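PDB 3ISL: (S)-ureidoglycine--glyoxylate transaminase from Bacillus subtilis, which catalyses the pyridoxal-phosphate-dependent transfer of an amino group from (S)-ureidoglycine, an unstable intermediate of purine breakdown, to glyoxylate, giving oxalurate and glycine. Local coordinates for residues A[59-64]-A[183-188]; A[161-166]-A[210-215]; A[167-172]-A[187-192]. One frame throughout, in Å; residues are numbered along the deposited sequence.

Contact 1. Residues A[59-64]-A[183-188]; sequences TKNRWA and KVDEWK
The carboxylate of Asp-185 takes two hydrogen bonds from the 59-64 segment, one on each oxygen. Thr-59 OG1 donates to Asp-185 OD1 at 2.7 Å, and the backbone N of Lys-60 donates to Asp-185 OD2 at 2.9 Å with an N-H...O angle of 154°. Both donors come in on the syn side and lie some 30° out of the carboxylate plane, so the group is held at both oxygens, which probably restricts its rotation. Thr-59 OG1 stands anti to its own backbone N (chi1 -173°), and besides donating to Asp-185 it accepts from Asn-61 N at 3.0 Å, which closes an ST turn. Next to this polar pair, Val-184 CG2 packs on Thr-59 CB at 3.6 Å. A water lies 2.6 Å from Asp-185 OD1 and 2.9 Å from Asn-61 OD1, joining the two side chains. Behind the first shell, Asp-185 opens a type I turn to Lys-188, while Asn-61 ND2 is bonded to Thr-210 OG1. The contact thus fastens the loop between strands 168-172 and 191-193 to the lead-in of strand 63-68, beside strand 206-211, whose Thr-210 also touches Thr-59.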
loop_
_atom_site.group_PDB
_atom_site.type_symbol
_atom_site.label_atom_id
_atom_site.label_comp_id
_atom_site.label_asym_id
_atom_site.label_seq_id
_atom_site.Cartn_x
_atom_site.Cartn_y
_atom_site.Cartn_z
ATOM N N THR A 59 18.236 -11.819 -11.304
ATOM C CA THR A 59 18.458 -12.845 -10.295
ATOM C C THR A 59 17.725 -14.155 -10.572
ATOM O O THR A 59 16.683 -14.189 -11.240
ATOM C CB THR A 59 18.045 -12.348 -8.896
ATOM O OG1 THR A 59 18.422 -13.317 -7.939
ATOM C CG2 THR A 59 16.482 -12.134 -8.773
ATOM N N LYS A 60 18.278 -15.238 -10.033
ATOM C CA LYS A 60 17.614 -16.525 -10.065
ATOM C C LYS A 60 16.800 -16.800 -8.809
ATOM O O LYS A 60 16.225 -17.909 -8.674
ATOM C CB LYS A 60 18.648 -17.646 -10.267
ATOM C CG LYS A 60 19.389 -17.507 -11.593
ATOM C CD LYS A 60 18.426 -17.469 -12.806
ATOM C CE LYS A 60 19.242 -17.254 -14.114
ATOM N NZ LYS A 60 18.562 -16.300 -15.039
ATOM N N ASN A 61 16.803 -15.860 -7.873
ATOM C CA ASN A 61 16.185 -16.093 -6.544
ATOM C C ASN A 61 14.748 -16.613 -6.697
ATOM O O ASN A 61 13.954 -16.022 -7.471
ATOM C CB ASN A 61 16.056 -14.767 -5.760
ATOM C CG ASN A 61 17.361 -14.283 -5.176
ATOM O OD1 ASN A 61 18.288 -15.058 -4.987
ATOM N ND2 ASN A 61 17.431 -12.967 -4.866
ATOM N N ARG A 62 14.397 -17.642 -5.938
ATOM C CA ARG A 62 13.010 -18.080 -5.792
ATOM C C ARG A 62 12.157 -16.945 -5.274
ATOM O O ARG A 62 10.992 -16.802 -5.679
ATOM C CB ARG A 62 12.900 -19.306 -4.852
ATOM C CG ARG A 62 11.545 -20.103 -5.008
ATOM C CD ARG A 62 11.532 -21.545 -4.347
ATOM N NE ARG A 62 12.525 -22.473 -4.945
ATOM C CZ ARG A 62 13.707 -22.786 -4.394
ATOM N NH1 ARG A 62 14.075 -22.264 -3.211
ATOM N NH2 ARG A 62 14.532 -23.621 -5.026
ATOM N N TRP A 63 12.714 -16.123 -4.379
ATOM C CA TRP A 63 11.907 -15.082 -3.715
ATOM C C TRP A 63 12.034 -13.706 -4.463
ATOM O O TRP A 63 13.093 -13.031 -4.387
ATOM C CB TRP A 63 12.233 -15.024 -2.208
ATOM C CG TRP A 63 12.065 -16.408 -1.498
ATOM C CD1 TRP A 63 10.913 -16.901 -0.955
ATOM C CD2 TRP A 63 13.045 -17.478 -1.371
ATOM N NE1 TRP A 63 11.108 -18.194 -0.482
ATOM C CE2 TRP A 63 12.398 -18.574 -0.737
ATOM C CE3 TRP A 63 14.404 -17.626 -1.758
ATOM C CZ2 TRP A 63 13.087 -19.812 -0.416
ATOM C CZ3 TRP A 63 15.093 -18.873 -1.459
ATOM C CH2 TRP A 63 14.421 -19.933 -0.800
ATOM N N ALA A 64 10.980 -13.345 -5.217
ATOM C CA ALA A 64 10.859 -12.039 -5.858
ATOM C C ALA A 64 9.375 -11.746 -6.065
ATOM O O ALA A 64 8.736 -12.420 -6.829
ATOM C CB ALA A 64 11.617 -12.006 -7.178
ATOM N N LYS A 183 22.400 -5.593 -10.434
ATOM C CA LYS A 183 22.663 -6.970 -10.772
ATOM C C LYS A 183 22.733 -7.714 -9.457
ATOM O O LYS A 183 23.792 -7.783 -8.846
ATOM C CB LYS A 183 23.972 -7.068 -11.627
ATOM C CG LYS A 183 23.997 -6.202 -12.907
ATOM C CD LYS A 183 25.476 -6.254 -13.512
ATOM C CE LYS A 183 25.510 -6.397 -15.055
ATOM N NZ LYS A 183 27.029 -6.501 -15.592
ATOM N N VAL A 184 21.605 -8.227 -8.975
ATOM C CA VAL A 184 21.672 -8.809 -7.678
ATOM C C VAL A 184 22.507 -10.074 -7.536
ATOM O O VAL A 184 23.203 -10.202 -6.516
ATOM C CB VAL A 184 20.340 -8.830 -6.789
ATOM C CG1 VAL A 184 19.346 -7.637 -7.020
ATOM C CG2 VAL A 184 19.758 -10.224 -6.558
ATOM N N ASP A 185 22.436 -11.012 -8.485
ATOM C CA ASP A 185 23.334 -12.179 -8.395
ATOM C C ASP A 185 24.793 -11.817 -8.540
ATOM O O ASP A 185 25.617 -12.177 -7.670
ATOM C CB ASP A 185 22.946 -13.316 -9.349
ATOM C CG ASP A 185 21.634 -13.973 -8.915
ATOM O OD1 ASP A 185 21.091 -13.545 -7.881
ATOM O OD2 ASP A 185 21.127 -14.866 -9.589
ATOM N N GLU A 186 25.098 -11.066 -9.591
ATOM C CA GLU A 186 26.485 -10.707 -9.859
ATOM C C GLU A 186 27.136 -9.905 -8.727
ATOM O O GLU A 186 28.329 -10.037 -8.504
ATOM C CB GLU A 186 26.605 -9.910 -11.156
ATOM C CG GLU A 186 26.950 -10.810 -12.291
ATOM C CD GLU A 186 27.252 -10.060 -13.610
ATOM O OE1 GLU A 186 26.505 -10.336 -14.595
ATOM O OE2 GLU A 186 28.194 -9.196 -13.627
ATOM N N TRP A 187 26.358 -9.073 -8.026
ATOM C CA TRP A 187 26.949 -8.201 -7.021
ATOM C C TRP A 187 26.826 -8.794 -5.627
ATOM O O TRP A 187 27.135 -8.130 -4.646
ATOM C CB TRP A 187 26.312 -6.810 -7.104
ATOM C CG TRP A 187 26.587 -6.109 -8.389
ATOM C CD1 TRP A 187 27.514 -6.441 -9.344
ATOM C CD2 TRP A 187 25.944 -4.916 -8.855
ATOM N NE1 TRP A 187 27.488 -5.536 -10.354
ATOM C CE2 TRP A 187 26.541 -4.581 -10.087
ATOM C CE3 TRP A 187 24.921 -4.113 -8.351
ATOM C CZ2 TRP A 187 26.122 -3.465 -10.875
ATOM C CZ3 TRP A 187 24.510 -2.986 -9.114
ATOM C CH2 TRP A 187 25.140 -2.674 -10.361
ATOM N N LYS A 188 26.324 -10.037 -5.547
ATOM C CA LYS A 188 26.213 -10.771 -4.317
ATOM C C LYS A 188 25.366 -9.958 -3.339
ATOM O O LYS A 188 25.697 -9.817 -2.159
ATOM C CB LYS A 188 27.602 -11.060 -3.693
ATOM C CG LYS A 188 28.627 -11.807 -4.602
ATOM C CD LYS A 188 28.165 -13.138 -5.137
ATOM C CE LYS A 188 29.344 -14.110 -5.358
ATOM N NZ LYS A 188 30.386 -13.452 -6.164
HETATM O O HOH W 1 21.115 -14.494 -5.442
#

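Contact 2. Residues A[161-166]-A[210-215]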
loop_
_atom_site.group_PDB
_atom_site.type_symbol
_atom_site.label_atom_id
_atom_site.label_comp_id
_atom_site.label_asym_id
_atom_site.label_seq_id
_atom_site.Cartn_x
_atom_site.Cartn_y
_atom_site.Cartn_z
ATOM N N ALA A 161 32.554 -8.774 -0.251
ATOM C CA ALA A 161 33.112 -8.860 1.117
ATOM C C ALA A 161 32.006 -9.395 2.063
ATOM O O ALA A 161 32.322 -10.117 2.986
ATOM C CB ALA A 161 33.638 -7.486 1.590
ATOM N N CYS A 162 30.733 -9.046 1.816
ATOM C CA CYS A 162 29.605 -9.418 2.734
ATOM C C CYS A 162 29.469 -10.924 2.694
ATOM O O CYS A 162 29.410 -11.563 3.741
ATOM C CB CYS A 162 28.257 -8.757 2.349
ATOM S SG CYS A 162 28.175 -6.988 2.732
ATOM N N ARG A 163 29.529 -11.496 1.492
ATOM C CA ARG A 163 29.456 -12.947 1.305
ATOM C C ARG A 163 30.604 -13.715 2.048
ATOM O O ARG A 163 30.369 -14.687 2.756
ATOM C CB ARG A 163 29.455 -13.270 -0.223
ATOM C CG ARG A 163 29.057 -14.728 -0.597
ATOM C CD ARG A 163 27.593 -15.088 -0.155
ATOM N NE ARG A 163 26.577 -14.115 -0.623
ATOM C CZ ARG A 163 25.840 -14.216 -1.750
ATOM N NH1 ARG A 163 25.961 -15.249 -2.584
ATOM N NH2 ARG A 163 24.958 -13.284 -2.049
ATOM N N THR A 164 31.840 -13.288 1.863
ATOM C CA THR A 164 32.959 -13.917 2.579
ATOM C C THR A 164 32.910 -13.737 4.100
ATOM O O THR A 164 33.236 -14.659 4.824
ATOM C CB THR A 164 34.381 -13.561 2.002
ATOM O OG1 THR A 164 34.871 -12.365 2.591
ATOM C CG2 THR A 164 34.381 -13.391 0.526
ATOM N N GLU A 165 32.468 -12.576 4.578
ATOM C CA GLU A 165 32.313 -12.331 6.009
ATOM C C GLU A 165 30.979 -12.824 6.567
ATOM O O GLU A 165 30.695 -12.625 7.759
ATOM C CB GLU A 165 32.503 -10.848 6.360
ATOM C CG GLU A 165 33.854 -10.276 5.913
ATOM C CD GLU A 165 35.034 -10.860 6.696
ATOM O OE1 GLU A 165 34.939 -11.081 7.919
ATOM O OE2 GLU A 165 36.052 -11.119 6.062
ATOM N N ASP A 166 30.156 -13.423 5.703
ATOM C CA ASP A 166 28.880 -14.000 6.121
ATOM C C ASP A 166 27.999 -12.927 6.754
ATOM O O ASP A 166 27.338 -13.157 7.750
ATOM C CB ASP A 166 29.109 -15.248 7.017
ATOM C CG ASP A 166 27.843 -16.169 7.131
ATOM O OD1 ASP A 166 26.944 -16.177 6.227
ATOM O OD2 ASP A 166 27.795 -16.892 8.165
ATOM N N THR A 210 13.336 -8.734 -3.615
ATOM C CA THR A 210 13.878 -10.015 -3.892
ATOM C C THR A 210 14.917 -10.365 -2.831
ATOM O O THR A 210 15.632 -9.485 -2.291
ATOM C CB THR A 210 14.504 -10.093 -5.350
ATOM O OG1 THR A 210 14.793 -11.445 -5.698
ATOM C CG2 THR A 210 15.732 -9.251 -5.503
ATOM N N TYR A 211 15.059 -11.663 -2.593
ATOM C CA TYR A 211 16.094 -12.148 -1.704
ATOM C C TYR A 211 16.388 -13.636 -1.924
ATOM O O TYR A 211 15.594 -14.328 -2.542
ATOM C CB TYR A 211 15.723 -11.857 -0.259
ATOM C CG TYR A 211 14.424 -12.473 0.185
ATOM C CD1 TYR A 211 14.354 -13.805 0.652
ATOM C CD2 TYR A 211 13.255 -11.723 0.175
ATOM C CE1 TYR A 211 13.121 -14.346 1.119
ATOM C CE2 TYR A 211 12.057 -12.251 0.616
ATOM C CZ TYR A 211 11.990 -13.550 1.056
ATOM O OH TYR A 211 10.783 -13.997 1.469
ATOM N N ASN A 212 17.562 -14.071 -1.446
ATOM C CA ASN A 212 18.121 -15.433 -1.647
ATOM C C ASN A 212 17.867 -16.337 -0.463
ATOM O O ASN A 212 17.140 -15.966 0.464
ATOM C CB ASN A 212 19.649 -15.389 -2.005
ATOM C CG ASN A 212 20.539 -14.736 -0.903
ATOM O OD1 ASN A 212 20.113 -14.508 0.221
ATOM N ND2 ASN A 212 21.779 -14.452 -1.251
ATOM N N GLU A 213 18.452 -17.540 -0.507
ATOM C CA GLU A 213 18.285 -18.613 0.490
ATOM C C GLU A 213 18.994 -18.239 1.807
ATOM O O GLU A 213 18.487 -18.549 2.889
ATOM C CB GLU A 213 18.772 -19.952 -0.107
ATOM C CG GLU A 213 19.360 -20.962 0.909
ATOM C CD GLU A 213 19.681 -22.426 0.352
ATOM O OE1 GLU A 213 19.218 -23.410 0.988
ATOM O OE2 GLU A 213 20.394 -22.584 -0.689
ATOM N N ARG A 214 20.119 -17.508 1.721
ATOM C CA ARG A 214 20.732 -16.913 2.944
ATOM C C ARG A 214 19.718 -16.079 3.725
ATOM O O ARG A 214 19.547 -16.279 4.928
ATOM C CB ARG A 214 21.982 -16.069 2.638
ATOM C CG ARG A 214 23.120 -16.855 1.978
ATOM C CD ARG A 214 24.502 -16.488 2.578
ATOM N NE ARG A 214 24.803 -15.147 2.194
ATOM C CZ ARG A 214 25.355 -14.215 2.939
ATOM N NH1 ARG A 214 25.799 -14.459 4.141
ATOM N NH2 ARG A 214 25.500 -13.011 2.405
ATOM N N VAL A 215 19.046 -15.155 3.029
ATOM C CA VAL A 215 17.951 -14.345 3.638
ATOM C C VAL A 215 16.753 -15.198 4.096
ATOM O O VAL A 215 16.265 -15.028 5.220
ATOM C CB VAL A 215 17.494 -13.163 2.778
ATOM C CG1 VAL A 215 16.409 -12.335 3.520
ATOM C CG2 VAL A 215 18.667 -12.259 2.510
#
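Arg-163, in the last turn of helix 156-164, is the first residue of its segment to meet Arg-214 closely. Its CG stands anti to the backbone N (chi1 -167°); a bend at chi2 puts CD over one face of the Arg-214 guanidinium, with CD 3.6 Å from Arg-214 NE, and the next bend, at chi3, brings NE close to Arg-214 NH2. The two guanidinium planes are 47° apart, and Arg-163 NE comes within 3.4 Å of Arg-214 NH2; since both are donors, this is a close approach of like charges and no bond. Beyond it, Arg-163 NH2 faces Asn-212 ND2 tip to tip at 3.5 Å, again donor to donor. Both of these nitrogens are turned to a common acceptor, Asp-190 OD1. Asn-212 is also the N-cap of helix 213-220: its OD1 accepts from Val-215 N at 3.1 Å in a nearly straight bond. Asp-166 follows the helix with positive phi, in a Schellman motif, and its OD1 reaches Arg-214 NH1 at 2.9 Å, near the guanidinium plane. This salt bridge contains a hydrogen bond that is weak, its angle only 125°. The stronger hold on Arg-214 comes through NH2, which forms a salt bridge with Asp-190 OD2 and a hydrogen bond to Ala-167 O. A leucine in place of Arg-214 would probably leave Asp-166 without its cationic mate and deprive Asp-190 OD2 and Ala-167 O of their shared donor. The close approach of the two arginines is probably made tolerable by nearby carboxylates: Asp-190 pairs with both and Asp-166 with Arg-214, which is likely to offset much of their mutual repulsion where the end of one helix meets the start of another.

Contact 3. Residues A[167-172]-A[187-192]; sequences ALFIVD and WKIDAA. With PLP (pyridoxal-5'-phosphate), chain C.
Strands 168-172 and 191-193 run parallel, with Ile-170 opposite Ala-191 and Val-171 opposite Ala-192, and Val-171 N donating to Ala-191 O at 2.8 Å. One residue earlier, Phe-169 O accepts two backbone donors, Asp-190 N at 3.0 Å and Ala-191 N at 3.2 Å. Asp-190 makes the shortest polar contact here: its OD2 receives Phe-169 N at 2.6 Å through the anti lone pair, in a nearly straight bond of 168°. CG of Asp-190 stands anti to the carbonyl carbon (chi1 -59°), on the side of Leu-168 and Phe-169, and OD2 extends from it to the N-H of Phe-169, where the second strand is only beginning. The Phe-169 ring turns its edge to Lys-188 O, which lies near the ring plane, 3.7 Å from CD2, while Val-171 CG2 covers one face, offset toward the rim. Ile-189 CG1 packs against Phe-169 CD2 and CE2, 3.9 Å from each, and Ile-189 CD1 meets Val-171 CG2. Ile-170 CG1 touches Ala-191 CB, and both side chains touch Val-78 of helix 71-82. At the far end of strand 168-172, Asp-172 OD2 lies 2.8 Å from N1 of the pyridoxal phosphate. In fold-type I enzymes such an aspartate is taken to keep the pyridine nitrogen protonated, strengthening the ring as an electron sink. The same strand has a carboxylate paired with an N-H at its beginning, one that Arg-163 and Arg-214 also hold and would be expected to keep charged, and at its end presents its own carboxylate to the cofactor.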
loop_
_atom_site.group_PDB
_atom_site.type_symbol
_atom_site.label_atom_id
_atom_site.label_comp_id
_atom_site.label_asym_id
_atom_site.label_seq_id
_atom_site.Cartn_x
_atom_site.Cartn_y
_atom_site.Cartn_z
ATOM N N ALA A 167 27.988 -11.736 6.153
ATOM C CA ALA A 167 26.945 -10.715 6.401
ATOM C C ALA A 167 25.865 -10.722 5.284
ATOM O O ALA A 167 26.173 -11.029 4.112
ATOM C CB ALA A 167 27.593 -9.290 6.509
ATOM N N LEU A 168 24.629 -10.317 5.634
ATOM C CA LEU A 168 23.593 -10.117 4.643
ATOM C C LEU A 168 23.671 -8.738 4.040
ATOM O O LEU A 168 23.659 -7.747 4.765
ATOM C CB LEU A 168 22.196 -10.354 5.242
ATOM C CG LEU A 168 22.126 -11.651 6.054
ATOM C CD1 LEU A 168 20.819 -11.597 6.848
ATOM C CD2 LEU A 168 22.166 -12.871 5.054
ATOM N N PHE A 169 23.797 -8.663 2.724
ATOM C CA PHE A 169 23.921 -7.357 2.080
ATOM C C PHE A 169 22.534 -6.965 1.573
ATOM O O PHE A 169 22.019 -7.610 0.673
ATOM C CB PHE A 169 24.923 -7.491 0.916
ATOM C CG PHE A 169 25.234 -6.209 0.192
ATOM C CD1 PHE A 169 25.259 -4.994 0.843
ATOM C CD2 PHE A 169 25.660 -6.265 -1.126
ATOM C CE1 PHE A 169 25.623 -3.858 0.207
ATOM C CE2 PHE A 169 26.051 -5.120 -1.799
ATOM C CZ PHE A 169 26.053 -3.912 -1.121
ATOM N N ILE A 170 21.925 -5.940 2.180
ATOM C CA ILE A 170 20.537 -5.555 1.885
ATOM C C ILE A 170 20.590 -4.178 1.267
ATOM O O ILE A 170 21.105 -3.261 1.883
ATOM C CB ILE A 170 19.678 -5.601 3.165
ATOM C CG1 ILE A 170 19.616 -7.074 3.663
ATOM C CG2 ILE A 170 18.201 -5.004 2.938
ATOM C CD1 ILE A 170 19.295 -7.166 5.043
ATOM N N VAL A 171 20.049 -4.055 0.058
ATOM C CA VAL A 171 20.257 -2.878 -0.753
ATOM C C VAL A 171 18.945 -2.153 -1.054
ATOM O O VAL A 171 18.000 -2.749 -1.444
ATOM C CB VAL A 171 21.049 -3.218 -2.094
ATOM C CG1 VAL A 171 21.037 -2.007 -3.046
ATOM C CG2 VAL A 171 22.524 -3.569 -1.777
ATOM N N ASP A 172 18.895 -0.839 -0.834
ATOM C CA ASP A 172 17.748 -0.079 -1.267
ATOM C C ASP A 172 18.070 0.299 -2.730
ATOM O O ASP A 172 18.942 1.158 -2.964
ATOM C CB ASP A 172 17.586 1.129 -0.299
ATOM C CG ASP A 172 16.816 2.306 -0.879
ATOM O OD1 ASP A 172 16.473 2.372 -2.065
ATOM O OD2 ASP A 172 16.604 3.247 -0.131
ATOM N N TRP A 187 26.358 -9.073 -8.026
ATOM C CA TRP A 187 26.949 -8.201 -7.021
ATOM C C TRP A 187 26.826 -8.794 -5.627
ATOM O O TRP A 187 27.135 -8.130 -4.646
ATOM C CB TRP A 187 26.312 -6.810 -7.104
ATOM C CG TRP A 187 26.587 -6.109 -8.389
ATOM C CD1 TRP A 187 27.514 -6.441 -9.344
ATOM C CD2 TRP A 187 25.944 -4.916 -8.855
ATOM N NE1 TRP A 187 27.488 -5.536 -10.354
ATOM C CE2 TRP A 187 26.541 -4.581 -10.087
ATOM C CE3 TRP A 187 24.921 -4.113 -8.351
ATOM C CZ2 TRP A 187 26.122 -3.465 -10.875
ATOM C CZ3 TRP A 187 24.510 -2.986 -9.114
ATOM C CH2 TRP A 187 25.140 -2.674 -10.361
ATOM N N LYS A 188 26.324 -10.037 -5.547
ATOM C CA LYS A 188 26.213 -10.771 -4.317
ATOM C C LYS A 188 25.366 -9.958 -3.339
ATOM O O LYS A 188 25.697 -9.817 -2.159
ATOM C CB LYS A 188 27.602 -11.060 -3.693
ATOM C CG LYS A 188 28.627 -11.807 -4.602
ATOM C CD LYS A 188 28.165 -13.138 -5.137
ATOM C CE LYS A 188 29.344 -14.110 -5.358
ATOM N NZ LYS A 188 30.386 -13.452 -6.164
ATOM N N ILE A 189 24.290 -9.407 -3.855
ATOM C CA ILE A 189 23.261 -8.799 -3.016
ATOM C C ILE A 189 22.341 -9.898 -2.507
ATOM O O ILE A 189 21.820 -10.745 -3.295
ATOM C CB ILE A 189 22.467 -7.723 -3.823
ATOM C CG1 ILE A 189 23.413 -6.606 -4.278
ATOM C CG2 ILE A 189 21.193 -7.235 -3.056
ATOM C CD1 ILE A 189 22.690 -5.498 -5.225
ATOM N N ASP A 190 22.151 -9.897 -1.193
ATOM C CA ASP A 190 21.294 -10.878 -0.547
ATOM C C ASP A 190 19.809 -10.514 -0.540
ATOM O O ASP A 190 18.947 -11.397 -0.630
ATOM C CB ASP A 190 21.803 -11.150 0.879
ATOM C CG ASP A 190 23.229 -11.657 0.909
ATOM O OD1 ASP A 190 23.426 -12.807 0.442
ATOM O OD2 ASP A 190 24.133 -10.915 1.418
ATOM N N ALA A 191 19.499 -9.233 -0.373
ATOM C CA ALA A 191 18.168 -8.748 -0.526
ATOM C C ALA A 191 18.199 -7.390 -1.166
ATOM O O ALA A 191 19.104 -6.544 -0.849
ATOM C CB ALA A 191 17.400 -8.705 0.869
ATOM N N ALA A 192 17.241 -7.150 -2.091
ATOM C CA ALA A 192 17.140 -5.849 -2.783
ATOM C C ALA A 192 15.681 -5.441 -2.734
ATOM O O ALA A 192 14.818 -6.262 -2.882
ATOM C CB ALA A 192 17.590 -5.929 -4.248
HETATM N N1 PLP C . 14.606 5.046 -0.946
HETATM C C2 PLP C . 15.212 5.877 -1.999
HETATM C C2A PLP C . 16.547 5.781 -2.437
HETATM C C3 PLP C . 14.483 6.873 -2.663
HETATM O O3 PLP C . 15.045 7.642 -3.650
HETATM C C4 PLP C . 13.156 7.117 -2.390
HETATM C C4A PLP C . 12.389 8.239 -3.192
HETATM C C5 PLP C . 12.538 6.348 -1.412
HETATM C C6 PLP C . 13.224 5.332 -0.673
HETATM C C5A PLP C . 11.116 6.687 -1.112
HETATM O O4P PLP C . 10.336 5.590 -1.213
HETATM P P PLP C . 8.811 5.932 -0.981
HETATM O O1P PLP C . 8.554 7.433 -0.929
HETATM O O2P PLP C . 8.524 5.059 0.404
HETATM O O3P PLP C . 7.906 5.186 -2.184
#

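How the contacts relate
Along the chain, 59-64 comes first, and contact 1 closes the longest loop, running on to 183-188. Contact 2 starts within that loop, at 161-166, and ends beyond it at 210-215, so the two cross. Contact 3, from 167-172 to 187-192, falls wholly within the span of contact 2 and shares Trp-187 and Lys-188 with contact 1. In the central sheet, strands 63-68, 206-211, 191-193 and 168-172 are successive neighbours; contact 3 joins two of them side by side, while contacts 1 and 2 tie down the loops and helix ends beside them. Tyr-211 CB packs on Asp-190 O between contacts 2 and 3, Trp-63 O probably accepts from Tyr-211 N between contacts 1 and 2, and Val-184 O probably accepts from Ile-189 N, joining contacts 1 and 3.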